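Local coordinates for protein aldehyde reductase YahK (Escherichia coli, PDB 1UUF) that catalyses the NADPH-dependent reduction of a wide range of aldehydes to the corresponding primary alcohols, as a zinc-containing member of the alcohol dehydrogenase family, at residues S112-E117 with V154-Y159; W190-G195 with H215-H220; F224-A229 with V243-A248; Q167-A172 with G331-I336. One frame throughout, in Å; residues are numbered along the deposited sequence.

Contact 1 (S112-E117 with V154-Y159); sequences SCKHCE and VVHERY. With ZN (zinc ion), chain B.
Tyr159 reaches out to Ser112 with its phenol oxygen; Lys114 packs beside this link, with Arg158 and His156 against the lysine chain. Ser112 OG and Tyr159 OH form a short hydrogen bond of 2.6 Å in which either hydroxyl may be the donor; OG lies at the edge of the tyrosine ring, near its plane. Held between the backbone N and the carbonyl carbon (chi1 66°), OG faces the phenol, and a side chain as short as serine suits a place next to Cys119 and Cys127. Lys114 lies obliquely to Tyr159, its CG 3.4 Å from Tyr159 OH. Its CE comes over one face of the His156 ring, toward the rim, 4.1 Å from NE2. The chain bends only at chi4 (62°), which brings NZ back to Ser112 O, 3.0 Å away and nearly in line with the C=O; Asp111 is the salt-bridge partner of NZ. Arg158 runs past Lys114 in the opposite direction, NH1 3.5 Å from Lys114 CB, while Glu124 takes the guanidinium charge at NH2. One water joins the two, donating to Lys114 O and accepting from Arg158 NH1 in the guanidinium plane. His156 ND1 accepts Arg158 N at 2.9 Å, in the ring plane. Cys113 and Cys116, with Cys119 and Cys127, bind the second zinc ion through sulfur, the structural site of this family. The contact fastens the start of the zinc-binding loop, which leaves strand 109-111 and runs into helix 117-120, to the end of strand 152-156, which pairs with strand 49-58.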
loop_
_atom_site.group_PDB
_atom_site.type_symbol
_atom_site.label_atom_id
_atom_site.label_comp_id
_atom_site.label_asym_id
_atom_site.label_seq_id
_atom_site.Cartn_x
_atom_site.Cartn_y
_atom_site.Cartn_z
ATOM N N SER A 112 -24.159 -7.192 -11.185
ATOM C CA SER A 112 -23.772 -6.355 -10.053
ATOM C C SER A 112 -24.967 -5.459 -9.725
ATOM O O SER A 112 -25.952 -5.448 -10.466
ATOM C CB SER A 112 -22.521 -5.524 -10.370
ATOM O OG SER A 112 -22.750 -4.573 -11.391
ATOM N N CYS A 113 -24.898 -4.713 -8.630
ATOM C CA CYS A 113 -26.035 -3.878 -8.245
ATOM C C CYS A 113 -26.332 -2.743 -9.226
ATOM O O CYS A 113 -27.476 -2.316 -9.353
ATOM C CB CYS A 113 -25.847 -3.335 -6.821
ATOM S SG CYS A 113 -24.942 -1.788 -6.645
ATOM N N LYS A 114 -25.299 -2.273 -9.922
ATOM C CA LYS A 114 -25.411 -1.210 -10.922
ATOM C C LYS A 114 -25.697 0.197 -10.414
ATOM O O LYS A 114 -25.834 1.117 -11.219
ATOM C CB LYS A 114 -26.486 -1.557 -11.956
ATOM C CG LYS A 114 -26.344 -2.923 -12.584
ATOM C CD LYS A 114 -27.474 -3.167 -13.568
ATOM C CE LYS A 114 -27.580 -4.636 -13.915
ATOM N NZ LYS A 114 -27.892 -5.426 -12.697
ATOM N N HIS A 115 -25.786 0.389 -9.102
ATOM C CA HIS A 115 -26.073 1.730 -8.605
ATOM C C HIS A 115 -25.171 2.242 -7.488
ATOM O O HIS A 115 -25.384 3.342 -6.980
ATOM C CB HIS A 115 -27.541 1.818 -8.173
ATOM C CG HIS A 115 -27.917 0.853 -7.095
ATOM N ND1 HIS A 115 -27.676 1.096 -5.761
ATOM C CD2 HIS A 115 -28.500 -0.367 -7.155
ATOM C CE1 HIS A 115 -28.096 0.069 -5.045
ATOM N NE2 HIS A 115 -28.600 -0.833 -5.867
ATOM N N CYS A 116 -24.165 1.462 -7.105
ATOM C CA CYS A 116 -23.246 1.896 -6.056
ATOM C C CYS A 116 -22.092 2.658 -6.702
ATOM O O CYS A 116 -21.963 2.683 -7.927
ATOM C CB CYS A 116 -22.698 0.697 -5.278
ATOM S SG CYS A 116 -21.507 -0.298 -6.201
ATOM N N GLU A 117 -21.251 3.276 -5.881
ATOM C CA GLU A 117 -20.125 4.041 -6.398
ATOM C C GLU A 117 -19.223 3.207 -7.310
ATOM O O GLU A 117 -18.781 3.682 -8.356
ATOM C CB GLU A 117 -19.303 4.616 -5.243
ATOM C CG GLU A 117 -18.223 5.588 -5.689
ATOM C CD GLU A 117 -17.476 6.202 -4.520
ATOM O OE1 GLU A 117 -18.135 6.768 -3.623
ATOM O OE2 GLU A 117 -16.230 6.122 -4.499
ATOM N N VAL A 154 -26.128 -17.683 -20.181
ATOM C CA VAL A 154 -26.956 -16.525 -20.504
ATOM C C VAL A 154 -26.552 -15.405 -19.555
ATOM O O VAL A 154 -26.621 -15.556 -18.335
ATOM C CB VAL A 154 -28.460 -16.848 -20.332
ATOM C CG1 VAL A 154 -29.301 -15.624 -20.664
ATOM C CG2 VAL A 154 -28.840 -18.011 -21.233
ATOM N N VAL A 155 -26.129 -14.279 -20.121
ATOM C CA VAL A 155 -25.649 -13.159 -19.320
ATOM C C VAL A 155 -26.202 -11.814 -19.776
ATOM O O VAL A 155 -26.378 -11.578 -20.973
ATOM C CB VAL A 155 -24.099 -13.086 -19.393
ATOM C CG1 VAL A 155 -23.564 -12.001 -18.457
ATOM C CG2 VAL A 155 -23.498 -14.443 -19.053
ATOM N N HIS A 156 -26.472 -10.942 -18.807
ATOM C CA HIS A 156 -26.965 -9.589 -19.068
ATOM C C HIS A 156 -25.886 -8.943 -19.943
ATOM O O HIS A 156 -24.703 -9.043 -19.626
ATOM C CB HIS A 156 -27.109 -8.848 -17.735
ATOM C CG HIS A 156 -27.644 -7.455 -17.858
ATOM N ND1 HIS A 156 -26.953 -6.442 -18.488
ATOM C CD2 HIS A 156 -28.794 -6.900 -17.405
ATOM C CE1 HIS A 156 -27.652 -5.323 -18.417
ATOM N NE2 HIS A 156 -28.773 -5.573 -17.763
ATOM N N GLU A 157 -26.281 -8.280 -21.030
ATOM C CA GLU A 157 -25.298 -7.696 -21.944
ATOM C C GLU A 157 -24.282 -6.735 -21.338
ATOM O O GLU A 157 -23.214 -6.534 -21.916
ATOM C CB GLU A 157 -25.982 -7.009 -23.135
ATOM C CG GLU A 157 -26.696 -5.713 -22.814
ATOM C CD GLU A 157 -26.939 -4.871 -24.059
ATOM O OE1 GLU A 157 -27.751 -3.926 -23.990
ATOM O OE2 GLU A 157 -26.312 -5.148 -25.105
ATOM N N ARG A 158 -24.586 -6.143 -20.188
ATOM C CA ARG A 158 -23.630 -5.220 -19.578
ATOM C C ARG A 158 -22.348 -5.943 -19.181
ATOM O O ARG A 158 -21.275 -5.337 -19.105
ATOM C CB ARG A 158 -24.231 -4.544 -18.338
ATOM C CG ARG A 158 -23.204 -3.754 -17.511
ATOM C CD ARG A 158 -23.864 -2.894 -16.441
ATOM N NE ARG A 158 -22.884 -2.176 -15.627
ATOM C CZ ARG A 158 -23.183 -1.166 -14.817
ATOM N NH1 ARG A 158 -24.439 -0.748 -14.712
ATOM N NH2 ARG A 158 -22.230 -0.568 -14.113
ATOM N N TYR A 159 -22.453 -7.248 -18.951
ATOM C CA TYR A 159 -21.298 -8.024 -18.525
ATOM C C TYR A 159 -20.710 -8.936 -19.589
ATOM O O TYR A 159 -19.861 -9.777 -19.294
ATOM C CB TYR A 159 -21.673 -8.816 -17.272
ATOM C CG TYR A 159 -22.320 -7.929 -16.234
ATOM C CD1 TYR A 159 -23.692 -7.663 -16.271
ATOM C CD2 TYR A 159 -21.549 -7.274 -15.276
ATOM C CE1 TYR A 159 -24.272 -6.758 -15.380
ATOM C CE2 TYR A 159 -22.118 -6.370 -14.385
ATOM C CZ TYR A 159 -23.478 -6.116 -14.443
ATOM O OH TYR A 159 -24.033 -5.206 -13.576
HETATM ZN ZN ZN B . -22.668 -2.149 -7.157
HETATM O O HOH W 1 -23.879 1.724 -13.153
#

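Contact 2 (W190-G195 with H215-H220)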
loop_
_atom_site.group_PDB
_atom_site.type_symbol
_atom_site.label_atom_id
_atom_site.label_comp_id
_atom_site.label_asym_id
_atom_site.label_seq_id
_atom_site.Cartn_x
_atom_site.Cartn_y
_atom_site.Cartn_z
ATOM N N TRP A 190 -1.422 1.256 -11.842
ATOM C CA TRP A 190 -0.158 1.791 -11.356
ATOM C C TRP A 190 0.711 2.312 -12.498
ATOM O O TRP A 190 1.932 2.433 -12.389
ATOM C CB TRP A 190 0.558 0.752 -10.488
ATOM C CG TRP A 190 0.026 0.773 -9.069
ATOM C CD1 TRP A 190 0.390 1.637 -8.068
ATOM C CD2 TRP A 190 -1.021 -0.047 -8.526
ATOM N NE1 TRP A 190 -0.368 1.403 -6.939
ATOM C CE2 TRP A 190 -1.239 0.376 -7.194
ATOM C CE3 TRP A 190 -1.796 -1.098 -9.037
ATOM C CZ2 TRP A 190 -2.200 -0.219 -6.365
ATOM C CZ3 TRP A 190 -2.752 -1.687 -8.213
ATOM C CH2 TRP A 190 -2.944 -1.245 -6.892
ATOM N N GLN A 191 0.031 2.615 -13.599
ATOM C CA GLN A 191 0.609 3.217 -14.794
ATOM C C GLN A 191 1.874 2.625 -15.398
ATOM O O GLN A 191 2.840 3.350 -15.657
ATOM C CB GLN A 191 0.825 4.706 -14.520
ATOM C CG GLN A 191 -0.308 5.320 -13.704
ATOM C CD GLN A 191 -0.158 6.813 -13.485
ATOM O OE1 GLN A 191 -0.804 7.386 -12.607
ATOM N NE2 GLN A 191 0.679 7.452 -14.291
ATOM N N ALA A 192 1.869 1.320 -15.641
ATOM C CA ALA A 192 3.025 0.677 -16.254
ATOM C C ALA A 192 3.121 1.198 -17.681
ATOM O O ALA A 192 2.104 1.353 -18.352
ATOM C CB ALA A 192 2.841 -0.835 -16.267
ATOM N N GLY A 193 4.335 1.474 -18.147
ATOM C CA GLY A 193 4.493 1.975 -19.503
ATOM C C GLY A 193 5.914 2.406 -19.782
ATOM O O GLY A 193 6.798 2.149 -18.971
ATOM N N PRO A 194 6.173 3.061 -20.925
ATOM C CA PRO A 194 7.536 3.502 -21.240
ATOM C C PRO A 194 8.139 4.320 -20.099
ATOM O O PRO A 194 7.463 5.158 -19.505
ATOM C CB PRO A 194 7.344 4.336 -22.504
ATOM C CG PRO A 194 6.183 3.673 -23.170
ATOM C CD PRO A 194 5.240 3.421 -22.009
ATOM N N GLY A 195 9.407 4.065 -19.790
ATOM C CA GLY A 195 10.068 4.804 -18.730
ATOM C C GLY A 195 9.861 4.244 -17.337
ATOM O O GLY A 195 10.415 4.764 -16.369
ATOM N N HIS A 215 5.065 -5.963 -21.085
ATOM C CA HIS A 215 5.957 -5.765 -22.221
ATOM C C HIS A 215 5.243 -4.982 -23.317
ATOM O O HIS A 215 5.800 -4.039 -23.887
ATOM C CB HIS A 215 6.420 -7.117 -22.776
ATOM C CG HIS A 215 7.195 -7.009 -24.052
ATOM N ND1 HIS A 215 8.412 -6.368 -24.132
ATOM C CD2 HIS A 215 6.912 -7.436 -25.306
ATOM C CE1 HIS A 215 8.846 -6.405 -25.379
ATOM N NE2 HIS A 215 7.954 -7.047 -26.113
ATOM N N ALA A 216 4.004 -5.373 -23.606
ATOM C CA ALA A 216 3.217 -4.715 -24.643
ATOM C C ALA A 216 2.917 -3.261 -24.294
ATOM O O ALA A 216 2.763 -2.423 -25.183
ATOM C CB ALA A 216 1.925 -5.479 -24.874
ATOM N N MET A 217 2.832 -2.966 -23.000
ATOM C CA MET A 217 2.563 -1.608 -22.539
ATOM C C MET A 217 3.798 -0.727 -22.656
ATOM O O MET A 217 3.728 0.487 -22.459
ATOM C CB MET A 217 2.078 -1.629 -21.094
ATOM C CG MET A 217 0.674 -2.172 -20.944
ATOM S SD MET A 217 0.162 -2.189 -19.221
ATOM C CE MET A 217 -1.216 -3.269 -19.305
ATOM N N GLY A 218 4.934 -1.343 -22.962
ATOM C CA GLY A 218 6.158 -0.582 -23.133
ATOM C C GLY A 218 7.059 -0.409 -21.927
ATOM O O GLY A 218 8.021 0.351 -21.990
ATOM N N ALA A 219 6.770 -1.103 -20.831
ATOM C CA ALA A 219 7.603 -0.983 -19.642
ATOM C C ALA A 219 8.851 -1.850 -19.771
ATOM O O ALA A 219 8.918 -2.730 -20.629
ATOM C CB ALA A 219 6.812 -1.403 -18.403
ATOM N N HIS A 220 9.852 -1.567 -18.944
ATOM C CA HIS A 220 11.057 -2.380 -18.920
ATOM C C HIS A 220 10.637 -3.441 -17.913
ATOM O O HIS A 220 10.404 -3.136 -16.743
ATOM C CB HIS A 220 12.247 -1.585 -18.393
ATOM C CG HIS A 220 13.507 -2.385 -18.308
ATOM N ND1 HIS A 220 13.775 -3.244 -17.264
ATOM C CD2 HIS A 220 14.562 -2.480 -19.153
ATOM C CE1 HIS A 220 14.940 -3.833 -17.468
ATOM N NE2 HIS A 220 15.438 -3.387 -18.608
HETATM O O HOH W 2 10.798 1.723 -21.080
#
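A Schellman motif ends helix 205-216 at Gly218, and the loop Ala192-Gly195, which leads into the first strand of the Rossmann-type sheet, packs against that turn. Gly218 has positive phi (93°), where a CB would be jammed against the preceding carbonyl and would also clash with Pro194 CG; glycine suits both demands. The meeting is largely one of backbones, with CA-H groups set against carbonyl oxygens. Gly193 CA lies 3.4 Å from Met217 O. Pro194 CA approaches Gly218 O in the same way, and in return Ala219 CA is 3.3 Å from Gly193 O. Ala219 offers only a methyl group, CB 3.6 Å from Gly193 O, and Gly193 has no side chain to press on the compact ring of Pro194 that follows it. That ring brings CD 3.3 Å from Met217 O. A water adds a polar link, accepting from Gly195 N at 3.0 Å and donating to Gly218 O. The apolar part is Met217, whose SD lies 4.2 Å from Ala192 CB; its chain, extended beyond CG, leads away to Tyr184, Leu187 and Arg188. The contact lies between the C-terminal ends of helices 176-189 and 205-216, with Ala192 and Ala219 both resting on Val198 of strand 197-201.

Contact 3 (F224-A229 with V243-A248)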
loop_
_atom_site.group_PDB
_atom_site.type_symbol
_atom_site.label_atom_id
_atom_site.label_comp_id
_atom_site.label_asym_id
_atom_site.label_seq_id
_atom_site.Cartn_x
_atom_site.Cartn_y
_atom_site.Cartn_z
ATOM N N PHE A 224 10.591 -12.417 -12.137
ATOM C CA PHE A 224 11.210 -13.083 -11.000
ATOM C C PHE A 224 10.720 -14.521 -10.888
ATOM O O PHE A 224 9.516 -14.783 -10.922
ATOM C CB PHE A 224 10.881 -12.352 -9.692
ATOM C CG PHE A 224 11.448 -10.968 -9.606
ATOM C CD1 PHE A 224 10.811 -9.896 -10.222
ATOM C CD2 PHE A 224 12.625 -10.735 -8.906
ATOM C CE1 PHE A 224 11.342 -8.607 -10.140
ATOM C CE2 PHE A 224 13.165 -9.450 -8.817
ATOM C CZ PHE A 224 12.521 -8.386 -9.435
ATOM N N THR A 225 11.658 -15.450 -10.743
ATOM C CA THR A 225 11.321 -16.861 -10.602
ATOM C C THR A 225 12.102 -17.406 -9.413
ATOM O O THR A 225 13.063 -16.788 -8.971
ATOM C CB THR A 225 11.722 -17.662 -11.849
ATOM O OG1 THR A 225 11.278 -19.016 -11.708
ATOM C CG2 THR A 225 13.236 -17.647 -12.020
ATOM N N THR A 226 11.689 -18.560 -8.896
ATOM C CA THR A 226 12.377 -19.168 -7.762
ATOM C C THR A 226 13.256 -20.337 -8.199
ATOM O O THR A 226 13.873 -21.002 -7.367
ATOM C CB THR A 226 11.376 -19.670 -6.702
ATOM O OG1 THR A 226 10.415 -20.533 -7.321
ATOM C CG2 THR A 226 10.656 -18.499 -6.051
ATOM N N SER A 227 13.314 -20.579 -9.507
ATOM C CA SER A 227 14.123 -21.668 -10.049
ATOM C C SER A 227 14.751 -21.295 -11.387
ATOM O O SER A 227 14.155 -20.571 -12.184
ATOM C CB SER A 227 13.273 -22.930 -10.224
ATOM O OG SER A 227 12.228 -22.726 -11.159
ATOM N N GLU A 228 15.958 -21.798 -11.626
ATOM C CA GLU A 228 16.672 -21.525 -12.866
ATOM C C GLU A 228 15.958 -22.130 -14.066
ATOM O O GLU A 228 16.132 -21.679 -15.194
ATOM C CB GLU A 228 18.092 -22.095 -12.795
ATOM C CG GLU A 228 19.026 -21.328 -11.886
ATOM C CD GLU A 228 19.193 -19.889 -12.323
ATOM O OE1 GLU A 228 19.549 -19.661 -13.501
ATOM O OE2 GLU A 228 18.969 -18.984 -11.492
ATOM N N ALA A 229 15.151 -23.152 -13.814
ATOM C CA ALA A 229 14.435 -23.844 -14.876
ATOM C C ALA A 229 13.539 -22.957 -15.734
ATOM O O ALA A 229 13.401 -23.191 -16.933
ATOM C CB ALA A 229 13.613 -24.981 -14.283
ATOM N N VAL A 243 15.284 -12.569 -12.940
ATOM C CA VAL A 243 15.981 -12.712 -11.674
ATOM C C VAL A 243 15.493 -13.935 -10.912
ATOM O O VAL A 243 14.292 -14.190 -10.831
ATOM C CB VAL A 243 15.767 -11.466 -10.784
ATOM C CG1 VAL A 243 16.355 -11.700 -9.395
ATOM C CG2 VAL A 243 16.414 -10.251 -11.429
ATOM N N ASN A 244 16.431 -14.713 -10.380
ATOM C CA ASN A 244 16.072 -15.870 -9.570
ATOM C C ASN A 244 16.015 -15.257 -8.180
ATOM O O ASN A 244 17.050 -14.919 -7.607
ATOM C CB ASN A 244 17.160 -16.941 -9.607
ATOM C CG ASN A 244 16.783 -18.172 -8.807
ATOM O OD1 ASN A 244 16.197 -18.066 -7.728
ATOM N ND2 ASN A 244 17.122 -19.345 -9.327
ATOM N N SER A 245 14.810 -15.102 -7.644
ATOM C CA SER A 245 14.642 -14.474 -6.340
ATOM C C SER A 245 15.342 -15.182 -5.185
ATOM O O SER A 245 15.419 -14.637 -4.082
ATOM C CB SER A 245 13.151 -14.306 -6.026
ATOM O OG SER A 245 12.471 -15.546 -6.039
ATOM N N ARG A 246 15.854 -16.384 -5.429
ATOM C CA ARG A 246 16.558 -17.121 -4.384
ATOM C C ARG A 246 18.044 -16.770 -4.360
ATOM O O ARG A 246 18.775 -17.205 -3.471
ATOM C CB ARG A 246 16.405 -18.630 -4.578
ATOM C CG ARG A 246 14.979 -19.148 -4.512
ATOM C CD ARG A 246 14.984 -20.653 -4.304
ATOM N NE ARG A 246 15.476 -20.996 -2.972
ATOM C CZ ARG A 246 15.915 -22.201 -2.621
ATOM N NH1 ARG A 246 15.931 -23.189 -3.504
ATOM N NH2 ARG A 246 16.337 -22.417 -1.382
ATOM N N ASN A 247 18.492 -15.992 -5.341
ATOM C CA ASN A 247 19.891 -15.586 -5.404
ATOM C C ASN A 247 20.030 -14.134 -4.956
ATOM O O ASN A 247 19.713 -13.205 -5.699
ATOM C CB ASN A 247 20.443 -15.765 -6.822
ATOM C CG ASN A 247 20.503 -17.225 -7.243
ATOM O OD1 ASN A 247 20.743 -18.106 -6.418
ATOM N ND2 ASN A 247 20.303 -17.485 -8.530
ATOM N N ALA A 248 20.507 -13.959 -3.727
ATOM C CA ALA A 248 20.685 -12.640 -3.130
ATOM C C ALA A 248 21.451 -11.661 -4.010
ATOM O O ALA A 248 21.131 -10.472 -4.044
ATOM C CB ALA A 248 21.378 -12.776 -1.777
#
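Phe224 and Thr225 run parallel to Val243 and Asn244 as neighbouring strands, Thr225 N giving to Val243 O at 2.9 Å and Thr225 O taking Ser245 N at 2.8 Å. On one face of the sheet Phe224 and Val243 lie side by side and point the same way, the ring's CD2 3.7 Å from Val243 CB. These bulky apolar residues suit a face covered by Met251 of helix 248-252 and by Phe274, which meets the Phe224 ring edge-to-face. Thr225 and Asn244 occupy the other face. The strands belong to a right-handed beta-alpha-beta crossover, strand 220-225, helix 231-237, strand 241-244, at the edge of the Rossmann-type sheet, and the remaining contacts gather at the strand ends and the loops that follow. Asn244 CG is anti to the backbone N (chi1 -178°), which carries the amide toward Glu228. The two side chains cross at about a right angle, yet their carboxylate and amide planes are only 12° apart. Asn244 ND2 donates to Glu228 OE2 at 2.9 Å, nearly in the amide plane but on the anti side of the carboxylate and 24° out of its plane; Arg231 also pairs with that charge. OD1 accepts Arg246 N at 2.9 Å in an Asx turn; with donor and acceptor on one flat group, asparagine suits both tasks. Arg246 CD lies 3.3 Å from Thr226 O.

Contact 4 (Q167-A172 with G331-I336); sequences QEQLAA and GIVADI
Ala172 and Val333 meet at the heart of this contact, Ala172 CB standing 3.6 Å from Val333 CB. Beside them the backbones are joined by a hydrogen bond from Ala334 N to Ala172 O, 2.9 Å long and fairly straight at hydrogen (162°), although the donor is tilted 28° from the carbonyl plane. Ala334 CB also lies 3.5 Å from Ala172 O; a methyl group lets the two backbones come close enough for the bond. To one side, Ile336 sends CD1 against Ala171, 3.7 Å from its CB. With CG1 between the backbone N and the carbonyl carbon (chi1 69°) and CD1 extended from it, this methyl end reaches the helical turn. To the other side, Gln169 crosses Val333 at about a right angle: Val333 CG1 lies 3.8 Å from Gln169 NE2 and equally close to CD, so a methyl group meets the amide end. A water continues from there, donating to Gln169 OE1 at 2.9 Å and to Gly331 O at 2.7 Å. Gly331, at positive phi, closes helix 317-330 with a Schellman motif and turns the chain toward Val333. Farther out, Lys212 of helix 205-216 binds both Val333 O and Asp335 OD1, while His208 takes Asp335 N. Behind the helical turn Leu170 and Ala171 rest on Tyr56 of strand 49-58. The small and branched apolar groups give close but undirected packing, whereas the Ala334 N to Ala172 O bond fixes how the extended chain sits against the helix, and the water serves polar atoms that do not meet directly.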
loop_
_atom_site.group_PDB
_atom_site.type_symbol
_atom_site.label_atom_id
_atom_site.label_comp_id
_atom_site.label_asym_id
_atom_site.label_seq_id
_atom_site.Cartn_x
_atom_site.Cartn_y
_atom_site.Cartn_z
ATOM N N GLN A 167 -11.271 -15.279 -35.353
ATOM C CA GLN A 167 -11.879 -16.465 -34.756
ATOM C C GLN A 167 -10.923 -17.631 -34.509
ATOM O O GLN A 167 -11.121 -18.410 -33.575
ATOM C CB GLN A 167 -13.064 -16.947 -35.600
ATOM C CG GLN A 167 -12.704 -17.442 -36.986
ATOM C CD GLN A 167 -13.913 -17.961 -37.746
ATOM O OE1 GLN A 167 -13.809 -18.348 -38.911
ATOM N NE2 GLN A 167 -15.068 -17.971 -37.088
ATOM N N GLU A 168 -9.883 -17.753 -35.330
ATOM C CA GLU A 168 -8.930 -18.845 -35.166
ATOM C C GLU A 168 -8.180 -18.764 -33.840
ATOM O O GLU A 168 -7.589 -19.746 -33.393
ATOM C CB GLU A 168 -7.924 -18.859 -36.320
ATOM C CG GLU A 168 -7.021 -17.639 -36.386
ATOM C CD GLU A 168 -6.002 -17.728 -37.508
ATOM O OE1 GLU A 168 -6.415 -17.833 -38.683
ATOM O OE2 GLU A 168 -4.785 -17.697 -37.214
ATOM N N GLN A 169 -8.209 -17.595 -33.211
ATOM C CA GLN A 169 -7.516 -17.405 -31.940
ATOM C C GLN A 169 -8.425 -17.418 -30.717
ATOM O O GLN A 169 -7.971 -17.137 -29.611
ATOM C CB GLN A 169 -6.739 -16.091 -31.959
ATOM C CG GLN A 169 -5.386 -16.182 -32.635
ATOM C CD GLN A 169 -4.629 -14.872 -32.574
ATOM O OE1 GLN A 169 -3.403 -14.847 -32.676
ATOM N NE2 GLN A 169 -5.357 -13.774 -32.419
ATOM N N LEU A 170 -9.697 -17.750 -30.909
ATOM C CA LEU A 170 -10.654 -17.766 -29.804
ATOM C C LEU A 170 -10.207 -18.488 -28.540
ATOM O O LEU A 170 -10.327 -17.947 -27.442
ATOM C CB LEU A 170 -11.987 -18.364 -30.255
ATOM C CG LEU A 170 -13.096 -17.372 -30.595
ATOM C CD1 LEU A 170 -14.398 -18.142 -30.768
ATOM C CD2 LEU A 170 -13.245 -16.336 -29.485
ATOM N N ALA A 171 -9.706 -19.712 -28.689
ATOM C CA ALA A 171 -9.272 -20.493 -27.536
ATOM C C ALA A 171 -8.176 -19.797 -26.738
ATOM O O ALA A 171 -8.192 -19.811 -25.503
ATOM C CB ALA A 171 -8.785 -21.860 -27.983
ATOM N N ALA A 172 -7.225 -19.196 -27.446
ATOM C CA ALA A 172 -6.110 -18.510 -26.798
ATOM C C ALA A 172 -6.536 -17.193 -26.157
ATOM O O ALA A 172 -5.818 -16.641 -25.321
ATOM C CB ALA A 172 -4.991 -18.269 -27.806
ATOM N N GLY A 331 -2.251 -8.278 -31.116
ATOM C CA GLY A 331 -2.076 -9.701 -31.358
ATOM C C GLY A 331 -1.647 -10.482 -30.132
ATOM O O GLY A 331 -0.929 -11.479 -30.229
ATOM N N ILE A 332 -2.101 -10.034 -28.970
ATOM C CA ILE A 332 -1.759 -10.686 -27.717
ATOM C C ILE A 332 -2.790 -11.731 -27.318
ATOM O O ILE A 332 -3.985 -11.453 -27.286
ATOM C CB ILE A 332 -1.661 -9.655 -26.581
ATOM C CG1 ILE A 332 -0.567 -8.637 -26.909
ATOM C CG2 ILE A 332 -1.384 -10.359 -25.255
ATOM C CD1 ILE A 332 -0.526 -7.465 -25.960
ATOM N N VAL A 333 -2.314 -12.936 -27.027
ATOM C CA VAL A 333 -3.171 -14.030 -26.588
ATOM C C VAL A 333 -2.394 -14.818 -25.545
ATOM O O VAL A 333 -1.191 -14.609 -25.371
ATOM C CB VAL A 333 -3.545 -14.994 -27.742
ATOM C CG1 VAL A 333 -4.307 -14.250 -28.814
ATOM C CG2 VAL A 333 -2.295 -15.638 -28.319
ATOM N N ALA A 334 -3.080 -15.718 -24.853
ATOM C CA ALA A 334 -2.432 -16.541 -23.841
ATOM C C ALA A 334 -1.794 -17.749 -24.514
ATOM O O ALA A 334 -2.205 -18.138 -25.607
ATOM C CB ALA A 334 -3.462 -17.012 -22.816
ATOM N N ASP A 335 -0.776 -18.321 -23.876
ATOM C CA ASP A 335 -0.130 -19.525 -24.398
ATOM C C ASP A 335 -0.929 -20.628 -23.721
ATOM O O ASP A 335 -0.942 -20.724 -22.496
ATOM C CB ASP A 335 1.337 -19.589 -23.980
ATOM C CG ASP A 335 2.140 -18.416 -24.506
ATOM O OD1 ASP A 335 1.844 -17.949 -25.624
ATOM O OD2 ASP A 335 3.072 -17.969 -23.809
ATOM N N ILE A 336 -1.583 -21.465 -24.516
ATOM C CA ILE A 336 -2.452 -22.482 -23.946
ATOM C C ILE A 336 -2.212 -23.924 -24.348
ATOM O O ILE A 336 -1.468 -24.220 -25.283
ATOM C CB ILE A 336 -3.918 -22.172 -24.300
ATOM C CG1 ILE A 336 -4.140 -22.389 -25.804
ATOM C CG2 ILE A 336 -4.247 -20.724 -23.957
ATOM C CD1 ILE A 336 -5.585 -22.253 -26.251
HETATM O O HOH W 3 -1.081 -13.109 -32.323
#

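Overall arrangement
The four contacts are spread over both halves of the subunit. Contact 1 holds two ligands of the structural zinc ion in the GroES-like region; contact 3 lies on the opposite side of the chain's centre, in the nucleotide-binding-type region, with the two centres 42 Å apart. Contacts 2 and 3 follow one another along helix 205-216 and strand 220-225, their centres 22 Å apart. Both are nested in the long loop closed by contact 4, which touches contact 2 where Ala216 CB meets Ile332 CD1 at 3.3 Å. Contact 4 lies near the catalytic zinc site without being part of it: the side chain of Ala334 is about 10 Å from that of Cys178, a ligand of that zinc ion.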